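Local coordinates for protein TCR alpha chain (Gallus gallus, PDB 6LIR) that pairs with a TCR beta chain to form the chicken alpha-beta T-cell receptor, which probably recognises peptide antigens presented by MHC molecules, at residues H22-Y28 / V89-S93; S29-Q35 / V84-R90; S148-V154 / A165-Y171. All blocks are in the same frame, centred on the assembly; numbering follows the deposited sequence.

How the contacts relate
Contacts 1 and 2 belong to the variable immunoglobulin domain and are continuous: they share Val89 and Arg90 on strand 84-90, their centres lie about 12 Å apart, and they touch where His22 meets Ile30. Contact 2 pairs strands 29-35 and 84-90 in the five-stranded sheet; contact 1 carries that pairing into the loops at one end of it. Contact 3 comes later in the chain and joins strands 150-156 and 164-174 in a separate four-stranded sheet, its centre about 30 Å from that of contact 2 and 41 Å from that of contact 1, across the chain's centre. Contacts 2 and 3 both reach the TCR beta chain, so the heterodimer is held along two distant sheets.

Contact 1: residues H22-Y28 / V89-S93; sequences HPSIQAY and VRGSS
Two loops meet at the end of a V-type immunoglobulin domain, where segment 22-28 leaves strand 16-21 and segment 89-93 finishes strand 84-90; by their places in the fold they correspond to most of the CDR1 loop and to the first part of CDR3. Residues 22-25 form a type I beta turn, closed by Ile25 N to His22 O (3.0 Å), and the p rotamer of His22 lets ND1 donate to Ile25 O at 2.9 Å. The chain then runs extended through Gln26 and Ala27, with Ala27 opposite Gly91 (CA-CA 4.7 Å) and Tyr28 opposite Ser92 (5.0 Å). Val89, chi1 m, fills the inner side: its CG1 lies over the His22 ring in a CH-pi contact, 3.8 Å from the centroid, while its CG2 stands 4.0 Å from Ile25 CG2 and its CB 4.3 Å from Ala27 CB. Arg90 contributes its carbonyl, which accepts a very short hydrogen bond from Tyr28 N (N to O 2.5 Å) and a CA-H...O contact from Ala27 CA (3.3 Å to Arg90 O). Gly91, phi/psi near -74/-24, turns the chain out of the strand; its CA rests 4.0 Å from Ile25 CG2, and one water lies within hydrogen-bonding distance of both Gly91 O (2.9 Å) and Gln26 O (3.0 Å). Ser92 CA packs 3.6 Å from Tyr28 CB. Ser93 CB sits over the face of the Tyr28 ring (chi1 t), 3.9 Å from the centroid. Side chains thus pack around Val89 and the Tyr28 ring, whereas the polar links use main-chain atoms and so do not depend on side-chain identity.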
loop_
_atom_site.group_PDB
_atom_site.type_symbol
_atom_site.label_atom_id
_atom_site.label_comp_id
_atom_site.label_asym_id
_atom_site.label_seq_id
_atom_site.Cartn_x
_atom_site.Cartn_y
_atom_site.Cartn_z
ATOM N N HIS A 22 11.215 -8.123 -22.416
ATOM C CA HIS A 22 10.091 -8.345 -23.330
ATOM C C HIS A 22 10.631 -8.816 -24.673
ATOM O O HIS A 22 10.653 -8.064 -25.654
ATOM C CB HIS A 22 9.252 -7.076 -23.480
ATOM C CG HIS A 22 10.059 -5.816 -23.556
ATOM N ND1 HIS A 22 10.397 -5.214 -24.751
ATOM C CD2 HIS A 22 10.588 -5.038 -22.583
ATOM C CE1 HIS A 22 11.104 -4.125 -24.510
ATOM N NE2 HIS A 22 11.234 -3.995 -23.201
ATOM N N PRO A 23 11.067 -10.077 -24.754
ATOM C CA PRO A 23 11.696 -10.567 -25.994
ATOM C C PRO A 23 10.798 -10.470 -27.214
ATOM O O PRO A 23 11.298 -10.284 -28.329
ATOM C CB PRO A 23 12.050 -12.024 -25.663
ATOM C CG PRO A 23 12.073 -12.090 -24.176
ATOM C CD PRO A 23 11.032 -11.116 -23.709
ATOM N N SER A 24 9.486 -10.586 -27.043
ATOM C CA SER A 24 8.557 -10.583 -28.161
ATOM C C SER A 24 8.130 -9.183 -28.578
ATOM O O SER A 24 7.316 -9.049 -29.496
ATOM C CB SER A 24 7.317 -11.407 -27.803
ATOM O OG SER A 24 6.332 -10.583 -27.200
ATOM N N ILE A 25 8.639 -8.140 -27.930
ATOM C CA ILE A 25 8.249 -6.769 -28.241
ATOM C C ILE A 25 9.513 -5.954 -28.453
ATOM O O ILE A 25 10.364 -5.875 -27.558
ATOM C CB ILE A 25 7.384 -6.140 -27.134
ATOM C CG1 ILE A 25 6.156 -7.011 -26.851
ATOM C CG2 ILE A 25 6.961 -4.728 -27.529
ATOM C CD1 ILE A 25 5.226 -6.436 -25.797
ATOM N N GLN A 26 9.625 -5.332 -29.623
ATOM C CA GLN A 26 10.737 -4.441 -29.936
ATOM C C GLN A 26 10.203 -3.037 -29.694
ATOM O O GLN A 26 9.489 -2.473 -30.528
ATOM C CB GLN A 26 11.224 -4.636 -31.367
ATOM C CG GLN A 26 12.458 -3.824 -31.716
ATOM C CD GLN A 26 13.292 -4.465 -32.806
ATOM O OE1 GLN A 26 12.843 -4.608 -33.945
ATOM N NE2 GLN A 26 14.517 -4.862 -32.458
ATOM N N ALA A 27 10.530 -2.499 -28.520
ATOM C CA ALA A 27 9.863 -1.310 -28.007
ATOM C C ALA A 27 10.057 -0.109 -28.920
ATOM O O ALA A 27 11.174 0.186 -29.354
ATOM C CB ALA A 27 10.372 -0.992 -26.602
ATOM N N TYR A 28 8.959 0.595 -29.195
ATOM C CA TYR A 28 9.062 1.932 -29.765
ATOM C C TYR A 28 9.408 2.940 -28.679
ATOM O O TYR A 28 10.192 3.868 -28.908
ATOM C CB TYR A 28 7.755 2.324 -30.458
ATOM C CG TYR A 28 7.732 3.761 -30.936
ATOM C CD1 TYR A 28 8.275 4.114 -32.166
ATOM C CD2 TYR A 28 7.176 4.768 -30.152
ATOM C CE1 TYR A 28 8.262 5.427 -32.604
ATOM C CE2 TYR A 28 7.159 6.083 -30.582
ATOM C CZ TYR A 28 7.702 6.407 -31.808
ATOM O OH TYR A 28 7.686 7.714 -32.238
ATOM N N VAL A 89 5.806 -0.845 -22.072
ATOM C CA VAL A 89 6.450 -0.716 -23.372
ATOM C C VAL A 89 5.387 -0.600 -24.454
ATOM O O VAL A 89 4.257 -1.078 -24.312
ATOM C CB VAL A 89 7.394 -1.905 -23.663
ATOM C CG1 VAL A 89 8.381 -2.098 -22.516
ATOM C CG2 VAL A 89 6.599 -3.177 -23.897
ATOM N N ARG A 90 5.775 0.029 -25.557
ATOM C CA ARG A 90 4.920 0.193 -26.722
ATOM C C ARG A 90 5.647 -0.364 -27.930
ATOM O O ARG A 90 6.806 -0.016 -28.173
ATOM C CB ARG A 90 4.538 1.659 -26.950
ATOM C CG ARG A 90 3.041 1.882 -27.050
ATOM C CD ARG A 90 2.711 3.318 -27.423
ATOM N NE ARG A 90 3.024 4.242 -26.339
ATOM C CZ ARG A 90 2.184 4.551 -25.354
ATOM N NH1 ARG A 90 2.554 5.399 -24.404
ATOM N NH2 ARG A 90 0.976 4.005 -25.316
ATOM N N GLY A 91 4.963 -1.227 -28.682
ATOM C CA GLY A 91 5.561 -1.819 -29.866
ATOM C C GLY A 91 5.652 -0.843 -31.019
ATOM O O GLY A 91 6.487 -1.006 -31.913
ATOM N N SER A 92 4.795 0.174 -31.019
ATOM C CA SER A 92 4.743 1.167 -32.080
ATOM C C SER A 92 4.218 2.464 -31.488
ATOM O O SER A 92 3.701 2.490 -30.369
ATOM C CB SER A 92 3.847 0.717 -33.232
ATOM O OG SER A 92 2.518 1.167 -33.019
ATOM N N SER A 93 4.397 3.554 -32.238
ATOM C CA SER A 93 3.847 4.835 -31.809
ATOM C C SER A 93 2.344 4.740 -31.559
ATOM O O SER A 93 1.827 5.322 -30.599
ATOM C CB SER A 93 4.164 5.916 -32.850
ATOM O OG SER A 93 3.886 5.473 -34.167
HETATM O O HOH W 1 8.020 -3.181 -32.989
#

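Contact 2: residues S29-Q35 / V84-R90; sequences SIQWYRQ and VYYCAVR
Tyr86 and Tyr85 carry much of this antiparallel pairing, in which strands 29-35 and 84-90 run at 157° with axes 4.5 Å apart. The register runs unbroken from Ser29 with Arg90 to Gln35 with Val84, hydrogen-bonded pairs alternating with non-hydrogen-bonded ones. Tyr86 faces Tyr33, with Tyr33 N to Tyr86 O and Tyr86 N to Tyr33 O both 2.7 Å; its side chain, chi1 m, lies on the face of Tyr33 and Ala88, with Tyr86 CB 4.4 Å from Tyr33 CB. The hydrogen bonds Gln31 N to Ala88 O, Ala88 N to Gln31 O and Gln35 N to Val84 O are each 2.8 Å, and Arg90 N to Ser29 O is 3.0 Å. Tyr85, chi1 m, points to the opposite face, where Arg34 CB lies 3.9 Å from its ring centroid and the extended Arg34 brings NH1 to Tyr85 OH at 3.1 Å; the carboxylate of Asp81 forms a salt bridge with Arg34 NH1, and its main-chain O is hydrogen-bonded to Tyr85 OH. On that face Cys87 CB sits 3.6 Å from the centroid of the six-membered ring of Trp32, and Cys87 SG is bonded to Cys20: the disulfide-and-tryptophan core characteristic of immunoglobulin domains. Strands 42-47 and 97-108 flank the pair; strand 69-74 of the second sheet packs on the Trp32 and Tyr85 face, whereas Tyr33, Gln31 and Arg90 on the other meet the TCR beta chain.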
loop_
_atom_site.group_PDB
_atom_site.type_symbol
_atom_site.label_atom_id
_atom_site.label_comp_id
_atom_site.label_asym_id
_atom_site.label_seq_id
_atom_site.Cartn_x
_atom_site.Cartn_y
_atom_site.Cartn_z
ATOM N N SER A 29 8.833 2.766 -27.495
ATOM C CA SER A 29 9.125 3.622 -26.360
ATOM C C SER A 29 8.942 2.805 -25.093
ATOM O O SER A 29 8.157 1.853 -25.057
ATOM C CB SER A 29 8.225 4.864 -26.333
ATOM O OG SER A 29 6.895 4.515 -25.998
ATOM N N ILE A 30 9.693 3.170 -24.063
ATOM C CA ILE A 30 9.666 2.469 -22.790
ATOM C C ILE A 30 9.409 3.492 -21.697
ATOM O O ILE A 30 10.034 4.559 -21.678
ATOM C CB ILE A 30 10.980 1.707 -22.528
ATOM C CG1 ILE A 30 11.110 0.528 -23.496
ATOM C CG2 ILE A 30 11.043 1.217 -21.097
ATOM C CD1 ILE A 30 12.497 -0.065 -23.554
ATOM N N GLN A 31 8.507 3.160 -20.782
ATOM C CA GLN A 31 8.190 4.014 -19.654
ATOM C C GLN A 31 8.284 3.191 -18.385
ATOM O O GLN A 31 8.099 1.970 -18.399
ATOM C CB GLN A 31 6.783 4.619 -19.758
ATOM C CG GLN A 31 6.591 5.568 -20.921
ATOM C CD GLN A 31 5.157 5.596 -21.411
ATOM O OE1 GLN A 31 4.898 5.439 -22.604
ATOM N NE2 GLN A 31 4.218 5.794 -20.491
ATOM N N TRP A 32 8.536 3.878 -17.280
ATOM C CA TRP A 32 8.593 3.238 -15.982
ATOM C C TRP A 32 7.724 4.030 -15.023
ATOM O O TRP A 32 7.696 5.265 -15.067
ATOM C CB TRP A 32 10.025 3.161 -15.450
ATOM C CG TRP A 32 10.823 2.029 -16.014
ATOM C CD1 TRP A 32 11.463 1.998 -17.220
ATOM C CD2 TRP A 32 11.073 0.763 -15.394
ATOM N NE1 TRP A 32 12.099 0.791 -17.389
ATOM C CE2 TRP A 32 11.878 0.015 -16.281
ATOM C CE3 TRP A 32 10.704 0.191 -14.172
ATOM C CZ2 TRP A 32 12.318 -1.274 -15.986
ATOM C CZ3 TRP A 32 11.139 -1.092 -13.880
ATOM C CH2 TRP A 32 11.939 -1.810 -14.784
ATOM N N TYR A 33 7.017 3.302 -14.167
ATOM C CA TYR A 33 6.134 3.874 -13.168
ATOM C C TYR A 33 6.451 3.228 -11.830
ATOM O O TYR A 33 7.055 2.153 -11.763
ATOM C CB TYR A 33 4.652 3.642 -13.514
ATOM C CG TYR A 33 4.161 4.339 -14.765
ATOM C CD1 TYR A 33 4.476 3.853 -16.029
ATOM C CD2 TYR A 33 3.360 5.470 -14.678
ATOM C CE1 TYR A 33 4.021 4.488 -17.173
ATOM C CE2 TYR A 33 2.900 6.112 -15.813
ATOM C CZ TYR A 33 3.232 5.617 -17.059
ATOM O OH TYR A 33 2.773 6.260 -18.186
ATOM N N ARG A 34 6.037 3.891 -10.757
ATOM C CA ARG A 34 6.143 3.299 -9.437
ATOM C C ARG A 34 4.862 3.576 -8.670
ATOM O O ARG A 34 4.277 4.660 -8.774
ATOM C CB ARG A 34 7.384 3.801 -8.678
ATOM C CG ARG A 34 7.276 5.159 -8.026
ATOM C CD ARG A 34 8.495 5.388 -7.148
ATOM N NE ARG A 34 8.605 6.772 -6.701
ATOM C CZ ARG A 34 9.611 7.236 -5.966
ATOM N NH1 ARG A 34 10.599 6.426 -5.598
ATOM N NH2 ARG A 34 9.633 8.511 -5.607
ATOM N N GLN A 35 4.409 2.573 -7.940
ATOM C CA GLN A 35 3.168 2.646 -7.183
ATOM C C GLN A 35 3.524 2.562 -5.705
ATOM O O GLN A 35 3.876 1.492 -5.197
ATOM C CB GLN A 35 2.189 1.548 -7.576
ATOM C CG GLN A 35 0.936 1.576 -6.719
ATOM C CD GLN A 35 0.172 0.270 -6.723
ATOM O OE1 GLN A 35 -0.590 -0.009 -5.800
ATOM N NE2 GLN A 35 0.358 -0.530 -7.769
ATOM N N VAL A 84 6.231 -0.552 -5.774
ATOM C CA VAL A 84 6.141 -1.517 -6.856
ATOM C C VAL A 84 6.461 -0.761 -8.132
ATOM O O VAL A 84 5.778 0.212 -8.476
ATOM C CB VAL A 84 4.753 -2.173 -6.922
ATOM C CG1 VAL A 84 4.666 -3.104 -8.127
ATOM C CG2 VAL A 84 4.467 -2.932 -5.633
ATOM N N TYR A 85 7.521 -1.180 -8.810
ATOM C CA TYR A 85 8.016 -0.499 -9.997
ATOM C C TYR A 85 7.561 -1.245 -11.243
ATOM O O TYR A 85 7.801 -2.450 -11.375
ATOM C CB TYR A 85 9.539 -0.387 -9.954
ATOM C CG TYR A 85 10.024 0.632 -8.947
ATOM C CD1 TYR A 85 10.083 0.328 -7.590
ATOM C CD2 TYR A 85 10.417 1.899 -9.352
ATOM C CE1 TYR A 85 10.522 1.263 -6.667
ATOM C CE2 TYR A 85 10.856 2.836 -8.442
ATOM C CZ TYR A 85 10.908 2.513 -7.102
ATOM O OH TYR A 85 11.348 3.454 -6.206
ATOM N N TYR A 86 6.896 -0.527 -12.145
ATOM C CA TYR A 86 6.329 -1.090 -13.361
ATOM C C TYR A 86 7.058 -0.548 -14.580
ATOM O O TYR A 86 7.278 0.661 -14.698
ATOM C CB TYR A 86 4.842 -0.742 -13.498
ATOM C CG TYR A 86 3.904 -1.484 -12.575
ATOM C CD1 TYR A 86 3.469 -2.770 -12.878
ATOM C CD2 TYR A 86 3.425 -0.885 -11.415
ATOM C CE1 TYR A 86 2.601 -3.446 -12.045
ATOM C CE2 TYR A 86 2.557 -1.554 -10.575
ATOM C CZ TYR A 86 2.148 -2.834 -10.893
ATOM O OH TYR A 86 1.284 -3.502 -10.058
ATOM N N CYS A 87 7.384 -1.435 -15.510
ATOM C CA CYS A 87 7.789 -1.005 -16.837
ATOM C C CYS A 87 6.595 -1.165 -17.767
ATOM O O CYS A 87 5.750 -2.041 -17.576
ATOM C CB CYS A 87 8.985 -1.806 -17.367
ATOM S SG CYS A 87 8.663 -3.568 -17.549
ATOM N N ALA A 88 6.510 -0.273 -18.744
ATOM C CA ALA A 88 5.442 -0.297 -19.733
ATOM C C ALA A 88 6.057 0.014 -21.087
ATOM O O ALA A 88 6.767 1.015 -21.226
ATOM C CB ALA A 88 4.341 0.715 -19.393
ATOM N N VAL A 89 5.806 -0.845 -22.072
ATOM C CA VAL A 89 6.450 -0.716 -23.372
ATOM C C VAL A 89 5.387 -0.600 -24.454
ATOM O O VAL A 89 4.257 -1.078 -24.312
ATOM C CB VAL A 89 7.394 -1.905 -23.663
ATOM C CG1 VAL A 89 8.381 -2.098 -22.516
ATOM C CG2 VAL A 89 6.599 -3.177 -23.897
ATOM N N ARG A 90 5.775 0.029 -25.557
ATOM C CA ARG A 90 4.920 0.193 -26.722
ATOM C C ARG A 90 5.647 -0.364 -27.930
ATOM O O ARG A 90 6.806 -0.016 -28.173
ATOM C CB ARG A 90 4.538 1.659 -26.950
ATOM C CG ARG A 90 3.041 1.882 -27.050
ATOM C CD ARG A 90 2.711 3.318 -27.423
ATOM N NE ARG A 90 3.024 4.242 -26.339
ATOM C CZ ARG A 90 2.184 4.551 -25.354
ATOM N NH1 ARG A 90 2.554 5.399 -24.404
ATOM N NH2 ARG A 90 0.976 4.005 -25.316
#

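Contact 3: residues S148-V154 / A165-Y171; sequences SKTETVV and ASYLSTY
Six main-chain hydrogen bonds join strands 150-154 and 165-171. Thr150 N to Thr170 O (3.0 Å) and Thr170 N to Thr150 O (2.9 Å) form one reciprocal pair, Thr152 N to Leu168 O (2.8 Å) and Leu168 N to Thr152 O (2.9 Å) the next, and Val154 N to Ser166 O (3.1 Å) and Ser166 N to Val154 O (3.0 Å) the last. Glu151 with Ser169 and Val153 with Tyr167 are the non-hydrogen-bonded pairs between them, CA-CA 4.2 and 4.4 Å. The strands run antiparallel at 159°, axes 4.6 Å apart, as the two arms of a beta hairpin in the sheet of the constant region, where strand 150-156 is outermost within this chain and strand 128-134 flanks the other arm. Thr150, Thr152, Val154, Ser166 and Thr170 turn their side chains to the face that meets the TCR beta chain; there Thr150 OG1 bonds Asp169 and Ser166 OG bonds Arg186, both of that chain. On the same face Val154 CG2 packs 3.8 Å from Leu168 CD1. The other face carries Tyr167, chi1 m, with Val153 CG2 over its ring at 3.7 Å from the centroid, while Glu151 and Ser169 both bond Tyr136 OH.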
loop_
_atom_site.group_PDB
_atom_site.type_symbol
_atom_site.label_atom_id
_atom_site.label_comp_id
_atom_site.label_asym_id
_atom_site.label_seq_id
_atom_site.Cartn_x
_atom_site.Cartn_y
_atom_site.Cartn_z
ATOM N N SER A 148 0.655 -15.078 13.073
ATOM C CA SER A 148 -0.263 -13.967 12.945
ATOM C C SER A 148 0.389 -12.617 13.217
ATOM O O SER A 148 -0.330 -11.651 13.500
ATOM C CB SER A 148 -1.416 -14.164 13.932
ATOM O OG SER A 148 -0.911 -14.618 15.189
ATOM N N LYS A 149 1.717 -12.524 13.156
ATOM C CA LYS A 149 2.404 -11.257 13.389
ATOM C C LYS A 149 2.593 -10.504 12.077
ATOM O O LYS A 149 2.595 -11.097 10.995
ATOM C CB LYS A 149 3.763 -11.465 14.068
ATOM C CG LYS A 149 4.919 -11.676 13.100
ATOM C CD LYS A 149 4.962 -13.101 12.556
ATOM C CE LYS A 149 6.314 -13.368 11.918
ATOM N NZ LYS A 149 6.298 -14.596 11.094
ATOM N N THR A 150 2.716 -9.180 12.183
ATOM C CA THR A 150 2.995 -8.311 11.047
ATOM C C THR A 150 4.140 -7.374 11.407
ATOM O O THR A 150 4.388 -7.091 12.580
ATOM C CB THR A 150 1.759 -7.504 10.623
ATOM O OG1 THR A 150 1.071 -7.027 11.783
ATOM C CG2 THR A 150 0.816 -8.375 9.798
ATOM N N GLU A 151 4.845 -6.896 10.382
ATOM C CA GLU A 151 6.074 -6.135 10.559
ATOM C C GLU A 151 6.015 -4.862 9.729
ATOM O O GLU A 151 5.416 -4.836 8.653
ATOM C CB GLU A 151 7.306 -6.977 10.160
ATOM C CG GLU A 151 8.595 -6.189 10.017
ATOM C CD GLU A 151 9.795 -7.067 9.706
ATOM O OE1 GLU A 151 10.492 -7.475 10.656
ATOM O OE2 GLU A 151 10.048 -7.336 8.511
ATOM N N THR A 152 6.642 -3.803 10.244
ATOM C CA THR A 152 6.741 -2.540 9.527
ATOM C C THR A 152 8.044 -1.851 9.910
ATOM O O THR A 152 8.756 -2.280 10.820
ATOM C CB THR A 152 5.561 -1.614 9.840
ATOM O OG1 THR A 152 4.379 -2.394 10.042
ATOM C CG2 THR A 152 5.332 -0.667 8.685
ATOM N N VAL A 153 8.351 -0.774 9.185
ATOM C CA VAL A 153 9.457 0.125 9.491
ATOM C C VAL A 153 8.906 1.541 9.505
ATOM O O VAL A 153 8.144 1.926 8.612
ATOM C CB VAL A 153 10.610 0.020 8.467
ATOM C CG1 VAL A 153 11.910 0.524 9.073
ATOM C CG2 VAL A 153 10.758 -1.394 7.965
ATOM N N VAL A 154 9.295 2.318 10.515
ATOM C CA VAL A 154 8.844 3.696 10.646
ATOM C C VAL A 154 10.052 4.572 10.940
ATOM O O VAL A 154 11.122 4.093 11.322
ATOM C CB VAL A 154 7.779 3.868 11.752
ATOM C CG1 VAL A 154 6.567 2.990 11.480
ATOM C CG2 VAL A 154 8.376 3.550 13.114
ATOM N N ALA A 165 15.267 5.403 11.947
ATOM C CA ALA A 165 14.384 4.338 11.503
ATOM C C ALA A 165 14.421 3.182 12.494
ATOM O O ALA A 165 15.442 2.919 13.134
ATOM C CB ALA A 165 14.768 3.841 10.105
ATOM N N SER A 166 13.299 2.479 12.602
ATOM C CA SER A 166 13.207 1.361 13.523
ATOM C C SER A 166 12.144 0.400 13.022
ATOM O O SER A 166 11.113 0.822 12.493
ATOM C CB SER A 166 12.867 1.827 14.947
ATOM O OG SER A 166 11.646 2.550 14.973
ATOM N N TYR A 167 12.404 -0.887 13.200
ATOM C CA TYR A 167 11.454 -1.918 12.826
ATOM C C TYR A 167 10.491 -2.152 13.979
ATOM O O TYR A 167 10.845 -1.991 15.150
ATOM C CB TYR A 167 12.173 -3.227 12.492
ATOM C CG TYR A 167 12.743 -3.304 11.096
ATOM C CD1 TYR A 167 13.948 -2.688 10.780
ATOM C CD2 TYR A 167 12.080 -4.006 10.094
ATOM C CE1 TYR A 167 14.477 -2.765 9.502
ATOM C CE2 TYR A 167 12.600 -4.092 8.821
ATOM C CZ TYR A 167 13.795 -3.467 8.527
ATOM O OH TYR A 167 14.309 -3.548 7.254
ATOM N N LEU A 168 9.274 -2.566 13.635
ATOM C CA LEU A 168 8.257 -2.895 14.621
ATOM C C LEU A 168 7.507 -4.119 14.133
ATOM O O LEU A 168 7.133 -4.194 12.960
ATOM C CB LEU A 168 7.263 -1.740 14.829
ATOM C CG LEU A 168 7.775 -0.319 15.059
ATOM C CD1 LEU A 168 6.626 0.680 14.958
ATOM C CD2 LEU A 168 8.466 -0.212 16.406
ATOM N N SER A 169 7.295 -5.068 15.032
ATOM C CA SER A 169 6.470 -6.237 14.777
ATOM C C SER A 169 5.405 -6.311 15.859
ATOM O O SER A 169 5.652 -5.939 17.008
ATOM C CB SER A 169 7.301 -7.530 14.740
ATOM O OG SER A 169 7.900 -7.706 13.462
ATOM N N THR A 170 4.215 -6.783 15.492
ATOM C CA THR A 170 3.139 -6.902 16.465
ATOM C C THR A 170 2.329 -8.161 16.206
ATOM O O THR A 170 2.237 -8.642 15.077
ATOM C CB THR A 170 2.172 -5.702 16.424
ATOM O OG1 THR A 170 1.758 -5.460 15.072
ATOM C CG2 THR A 170 2.821 -4.452 16.992
ATOM N N TYR A 171 1.736 -8.678 17.279
ATOM C CA TYR A 171 0.749 -9.743 17.209
ATOM C C TYR A 171 -0.119 -9.642 18.454
ATOM O O TYR A 171 0.334 -9.176 19.504
ATOM C CB TYR A 171 1.380 -11.139 17.058
ATOM C CG TYR A 171 2.251 -11.634 18.199
ATOM C CD1 TYR A 171 1.694 -12.271 19.302
ATOM C CD2 TYR A 171 3.634 -11.510 18.147
ATOM C CE1 TYR A 171 2.488 -12.742 20.335
ATOM C CE2 TYR A 171 4.435 -11.978 19.174
ATOM C CZ TYR A 171 3.858 -12.592 20.266
ATOM O OH TYR A 171 4.652 -13.060 21.291
#